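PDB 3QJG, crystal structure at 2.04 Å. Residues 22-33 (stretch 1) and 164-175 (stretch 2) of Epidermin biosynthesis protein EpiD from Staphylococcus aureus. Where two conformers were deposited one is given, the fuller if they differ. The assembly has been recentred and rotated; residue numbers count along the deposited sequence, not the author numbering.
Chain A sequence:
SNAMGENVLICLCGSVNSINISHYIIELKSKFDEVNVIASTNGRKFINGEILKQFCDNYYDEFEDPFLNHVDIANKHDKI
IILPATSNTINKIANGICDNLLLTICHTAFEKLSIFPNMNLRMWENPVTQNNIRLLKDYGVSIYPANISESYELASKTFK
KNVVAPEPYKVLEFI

Stretch 1, residues 22-33: SHYIIELKSKFD
Stretch 2 (164-175) VAPEPYKVLEFI

The chain ends in this contact: the terminal carboxylate of Ile175 forms a salt bridge with Lys31, with Lys31 NZ 2.8 Å from Ile175 OXT. The same ammonium group donates a hydrogen bond to a backbone carbonyl, Lys31 NZ to Leu172 O, at 2.9 Å. One lysine thus grips the last turn of the C-terminal helix and the carboxylate that follows it.

Ser22 to Leu28 lie in a helix that begins earlier in the chain, and Lys29 to Lys31 keep helical phi/psi beyond it without the regular bonds. Phe32 is extended, at phi/psi -122/146. Stretch 2 enters as an extended segment, Ala165 to Glu167, with psi between 143 and 174. Glu167 is the N-cap residue, and the helix runs from Pro168 to Phe174. The two helices run in broadly the same direction, at 48° (signed crossing angle -48°), and their axes approach to 9.4 Å. In register, Tyr24 CA lies 5.1 Å from Pro168 CA, and Leu28 CA lies 6.6 Å from Leu172 CA. The contact buries 578 Å², both sides summed.

Tyr24 anchors the start of the C-terminal helix. Its CA-to-CB bond points sideways, but chi1 of -66° (m) and chi2 of -102° bring the ring end closer. Tyr24 OH donates a short hydrogen bond to Pro166 O, 2.5 Å away. This satisfies the hydroxyl at a buried site. Pro168 packs over one face of the ring. Pro168 CG sits 3.8 Å from the centroid of the Tyr24 ring, 9° off the normal, in a CH-pi contact. The C-gamma exo proline suits this place: its ring is compact and apolar, and its lack of an NH costs nothing in the first turn of a helix. At the ring edge, Val171 CG2 (chi1 t) lies 3.6 Å from Tyr24 CE1.

Glu27 points toward stretch 2 and is m at chi1 and chi2. Its aliphatic part covers the proline, with Glu27 CG 3.7 Å from Pro168 CB, while its carboxylate extends beyond.

One turn on, leucine meets leucine. Leu28 and Leu172 both have chi1 m and chi2 t, and both start sideways with their ends coming nearer. Leu28 CD2 lies 3.5 Å from Leu172 CD2. Leu172 CD1 also packs 3.7 Å from Glu27 O. That carbonyl accepts a hydrogen bond from Ser30 OG at 2.7 Å, with Ser30 chi1 at 67° (p).

Ile175 has chi1 of 75° (p) and chi2 t. Ile175 CD1 lies 3.8 Å from Leu28 CD2 and 3.6 Å from Phe32 CE2. Phe32 (chi1 -70°, chi2 -79°) is buried and points toward stretch 2. The terminal residue therefore works twice, through an apolar side chain and a charged main-chain end. Lys31 is fully extended, t at all four chi angles. Lys31 CB packs 3.6 Å from Leu172 CD2, and the length of the side chain carries NZ to the carboxylate.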

# COMPACT_ATOMS: atom_id res chain seq x y z
N SER A 22 28.68 16.50 -7.76
CA SER A 22 28.72 16.70 -9.22
C SER A 22 30.00 17.48 -9.69
O SER A 22 30.48 17.27 -10.79
CB SER A 22 27.48 17.43 -9.70
OG SER A 22 27.56 18.78 -9.32
N HIS A 23 30.51 18.38 -8.85
CA HIS A 23 31.72 19.16 -9.19
C HIS A 23 32.95 18.25 -9.27
O HIS A 23 33.75 18.38 -10.19
CB HIS A 23 31.99 20.28 -8.15
CG HIS A 23 30.81 21.16 -7.89
ND1 HIS A 23 30.11 21.79 -8.91
CD2 HIS A 23 30.19 21.52 -6.73
CE1 HIS A 23 29.12 22.49 -8.38
NE2 HIS A 23 29.14 22.34 -7.06
N TYR A 24 33.10 17.35 -8.30
CA TYR A 24 34.21 16.43 -8.27
C TYR A 24 34.12 15.44 -9.44
O TYR A 24 35.11 15.15 -10.13
CB TYR A 24 34.22 15.68 -6.95
CG TYR A 24 34.49 16.56 -5.75
CD1 TYR A 24 35.75 16.58 -5.15
CD2 TYR A 24 33.50 17.33 -5.18
CE1 TYR A 24 35.99 17.35 -4.04
CE2 TYR A 24 33.74 18.12 -4.07
CZ TYR A 24 34.99 18.12 -3.49
OH TYR A 24 35.21 18.91 -2.38
N ILE A 25 32.92 14.95 -9.71
CA ILE A 25 32.74 14.08 -10.86
C ILE A 25 33.16 14.80 -12.14
O ILE A 25 33.90 14.25 -12.95
CB ILE A 25 31.29 13.62 -11.03
CG1 ILE A 25 30.84 12.79 -9.82
CG2 ILE A 25 31.15 12.86 -12.34
CD1 ILE A 25 29.32 12.58 -9.75
N ILE A 26 32.71 16.04 -12.30
CA ILE A 26 33.01 16.76 -13.54
C ILE A 26 34.53 16.84 -13.74
O ILE A 26 35.04 16.71 -14.89
CB ILE A 26 32.34 18.18 -13.57
CG1 ILE A 26 30.82 18.07 -13.80
CG2 ILE A 26 32.95 19.09 -14.67
CD1 ILE A 26 30.17 19.38 -14.35
N GLU A 27 35.25 17.08 -12.65
CA GLU A 27 36.68 17.28 -12.70
C GLU A 27 37.48 15.98 -12.83
O GLU A 27 38.50 15.96 -13.47
CB GLU A 27 37.16 18.08 -11.46
CG GLU A 27 36.65 19.55 -11.36
CD GLU A 27 36.75 20.35 -12.69
OE1 GLU A 27 35.71 20.81 -13.20
OE2 GLU A 27 37.89 20.53 -13.20
N LEU A 28 37.03 14.91 -12.17
CA LEU A 28 37.63 13.59 -12.30
C LEU A 28 37.49 13.05 -13.73
O LEU A 28 38.39 12.35 -14.21
CB LEU A 28 37.05 12.68 -11.26
CG LEU A 28 37.59 13.00 -9.86
CD1 LEU A 28 36.71 12.41 -8.78
CD2 LEU A 28 38.98 12.46 -9.73
N LYS A 29 36.43 13.42 -14.44
CA LYS A 29 36.29 13.08 -15.85
C LYS A 29 37.42 13.57 -16.78
O LYS A 29 37.63 12.98 -17.81
CB LYS A 29 34.91 13.46 -16.38
CG LYS A 29 33.86 12.36 -16.03
CD LYS A 29 33.52 11.64 -17.32
CE LYS A 29 33.25 10.21 -17.14
NZ LYS A 29 33.29 9.62 -18.50
N SER A 30 38.17 14.59 -16.39
CA SER A 30 39.36 14.99 -17.15
C SER A 30 40.56 14.04 -16.96
O SER A 30 41.38 13.96 -17.86
CB SER A 30 39.78 16.41 -16.78
OG SER A 30 40.24 16.44 -15.43
N LYS A 31 40.65 13.34 -15.82
CA LYS A 31 41.72 12.37 -15.57
C LYS A 31 41.34 10.91 -15.80
O LYS A 31 42.20 10.10 -16.10
CB LYS A 31 42.19 12.48 -14.14
CG LYS A 31 43.57 11.92 -13.92
CD LYS A 31 43.83 11.67 -12.44
CE LYS A 31 45.30 11.71 -12.10
NZ LYS A 31 45.47 11.55 -10.61
N PHE A 32 40.07 10.57 -15.65
CA PHE A 32 39.65 9.16 -15.62
C PHE A 32 38.64 8.86 -16.70
O PHE A 32 37.83 9.69 -17.04
CB PHE A 32 39.07 8.85 -14.27
CG PHE A 32 40.06 8.83 -13.16
CD1 PHE A 32 40.88 7.72 -12.97
CD2 PHE A 32 40.18 9.90 -12.30
CE1 PHE A 32 41.81 7.70 -11.91
CE2 PHE A 32 41.09 9.88 -11.23
CZ PHE A 32 41.91 8.79 -11.05
N ASP A 33 38.68 7.66 -17.25
CA ASP A 33 37.71 7.27 -18.28
C ASP A 33 36.30 7.24 -17.69
O ASP A 33 35.48 8.06 -18.02
CB ASP A 33 38.05 5.89 -18.87
CG ASP A 33 37.28 5.62 -20.15
OD1 ASP A 33 36.55 6.53 -20.62
OD2 ASP A 33 37.39 4.50 -20.71
N VAL A 164 37.30 18.95 6.46
CA VAL A 164 36.44 19.01 5.27
C VAL A 164 37.08 18.40 4.01
O VAL A 164 38.29 18.32 3.89
CB VAL A 164 36.10 20.51 5.03
CG1 VAL A 164 35.43 20.68 3.73
CG2 VAL A 164 35.21 21.03 6.17
N ALA A 165 36.25 17.90 3.09
CA ALA A 165 36.74 17.40 1.79
C ALA A 165 37.38 18.57 1.03
O ALA A 165 36.92 19.68 1.12
CB ALA A 165 35.60 16.75 0.95
N PRO A 166 38.47 18.31 0.30
CA PRO A 166 39.16 19.41 -0.32
C PRO A 166 38.59 19.72 -1.68
O PRO A 166 37.73 18.98 -2.19
CB PRO A 166 40.59 18.87 -0.46
CG PRO A 166 40.41 17.37 -0.60
CD PRO A 166 39.26 17.06 0.26
N GLU A 167 39.08 20.79 -2.26
CA GLU A 167 38.57 21.16 -3.56
C GLU A 167 38.96 20.09 -4.60
O GLU A 167 39.97 19.35 -4.44
CB GLU A 167 38.98 22.57 -3.97
CG GLU A 167 38.13 23.64 -3.26
CD GLU A 167 36.69 23.20 -2.97
OE1 GLU A 167 35.90 22.94 -3.93
OE2 GLU A 167 36.33 23.14 -1.76
N PRO A 168 38.10 19.93 -5.65
CA PRO A 168 38.31 18.90 -6.65
C PRO A 168 39.72 18.76 -7.23
O PRO A 168 40.22 17.63 -7.39
CB PRO A 168 37.32 19.27 -7.75
CG PRO A 168 36.22 19.91 -7.05
CD PRO A 168 36.81 20.61 -5.86
N TYR A 169 40.41 19.87 -7.47
CA TYR A 169 41.80 19.76 -7.97
C TYR A 169 42.74 19.06 -6.97
O TYR A 169 43.68 18.38 -7.39
CB TYR A 169 42.36 21.12 -8.45
CG TYR A 169 42.90 22.04 -7.37
CD1 TYR A 169 44.25 22.01 -7.01
CD2 TYR A 169 42.09 22.98 -6.76
CE1 TYR A 169 44.76 22.88 -6.03
CE2 TYR A 169 42.57 23.86 -5.77
CZ TYR A 169 43.91 23.80 -5.41
OH TYR A 169 44.40 24.66 -4.44
N LYS A 170 42.50 19.21 -5.67
CA LYS A 170 43.37 18.57 -4.66
C LYS A 170 43.14 17.07 -4.63
O LYS A 170 44.05 16.29 -4.39
CB LYS A 170 43.16 19.13 -3.24
CG LYS A 170 43.73 20.54 -3.00
CD LYS A 170 45.25 20.52 -2.77
CE LYS A 170 45.77 21.89 -2.34
NZ LYS A 170 47.26 21.99 -2.53
N VAL A 171 41.90 16.68 -4.88
CA VAL A 171 41.54 15.28 -5.02
C VAL A 171 42.30 14.71 -6.20
O VAL A 171 42.90 13.65 -6.07
CB VAL A 171 39.98 15.13 -5.22
CG1 VAL A 171 39.59 13.65 -5.43
CG2 VAL A 171 39.24 15.76 -4.03
N LEU A 172 42.26 15.40 -7.36
CA LEU A 172 42.97 14.91 -8.57
C LEU A 172 44.45 14.67 -8.30
O LEU A 172 45.01 13.69 -8.78
CB LEU A 172 42.87 15.89 -9.72
CG LEU A 172 41.63 15.79 -10.60
CD1 LEU A 172 41.67 16.77 -11.72
CD2 LEU A 172 41.55 14.40 -11.20
N GLU A 173 45.07 15.59 -7.55
CA GLU A 173 46.50 15.52 -7.23
C GLU A 173 46.83 14.46 -6.20
O GLU A 173 47.97 14.02 -6.13
CB GLU A 173 47.02 16.86 -6.69
CG GLU A 173 47.04 17.90 -7.74
CD GLU A 173 47.69 19.18 -7.31
OE1 GLU A 173 48.06 19.93 -8.21
OE2 GLU A 173 47.81 19.43 -6.09
N PHE A 174 45.87 14.07 -5.37
CA PHE A 174 46.17 13.13 -4.27
C PHE A 174 46.05 11.72 -4.81
O PHE A 174 46.65 10.82 -4.27
CB PHE A 174 45.21 13.36 -3.10
CG PHE A 174 45.57 12.60 -1.82
CD1 PHE A 174 46.66 12.99 -1.03
CD2 PHE A 174 44.77 11.54 -1.38
CE1 PHE A 174 46.96 12.30 0.17
CE2 PHE A 174 45.05 10.84 -0.21
CZ PHE A 174 46.16 11.22 0.57
N ILE A 175 45.27 11.49 -5.86
CA ILE A 175 45.02 10.11 -6.28
C ILE A 175 45.81 9.78 -7.55
O ILE A 175 45.81 8.61 -7.94
CB ILE A 175 43.49 9.74 -6.41
CG1 ILE A 175 42.85 10.33 -7.66
CG2 ILE A 175 42.72 10.27 -5.26
CD1 ILE A 175 41.32 10.23 -7.65
OXT ILE A 175 46.45 10.64 -8.20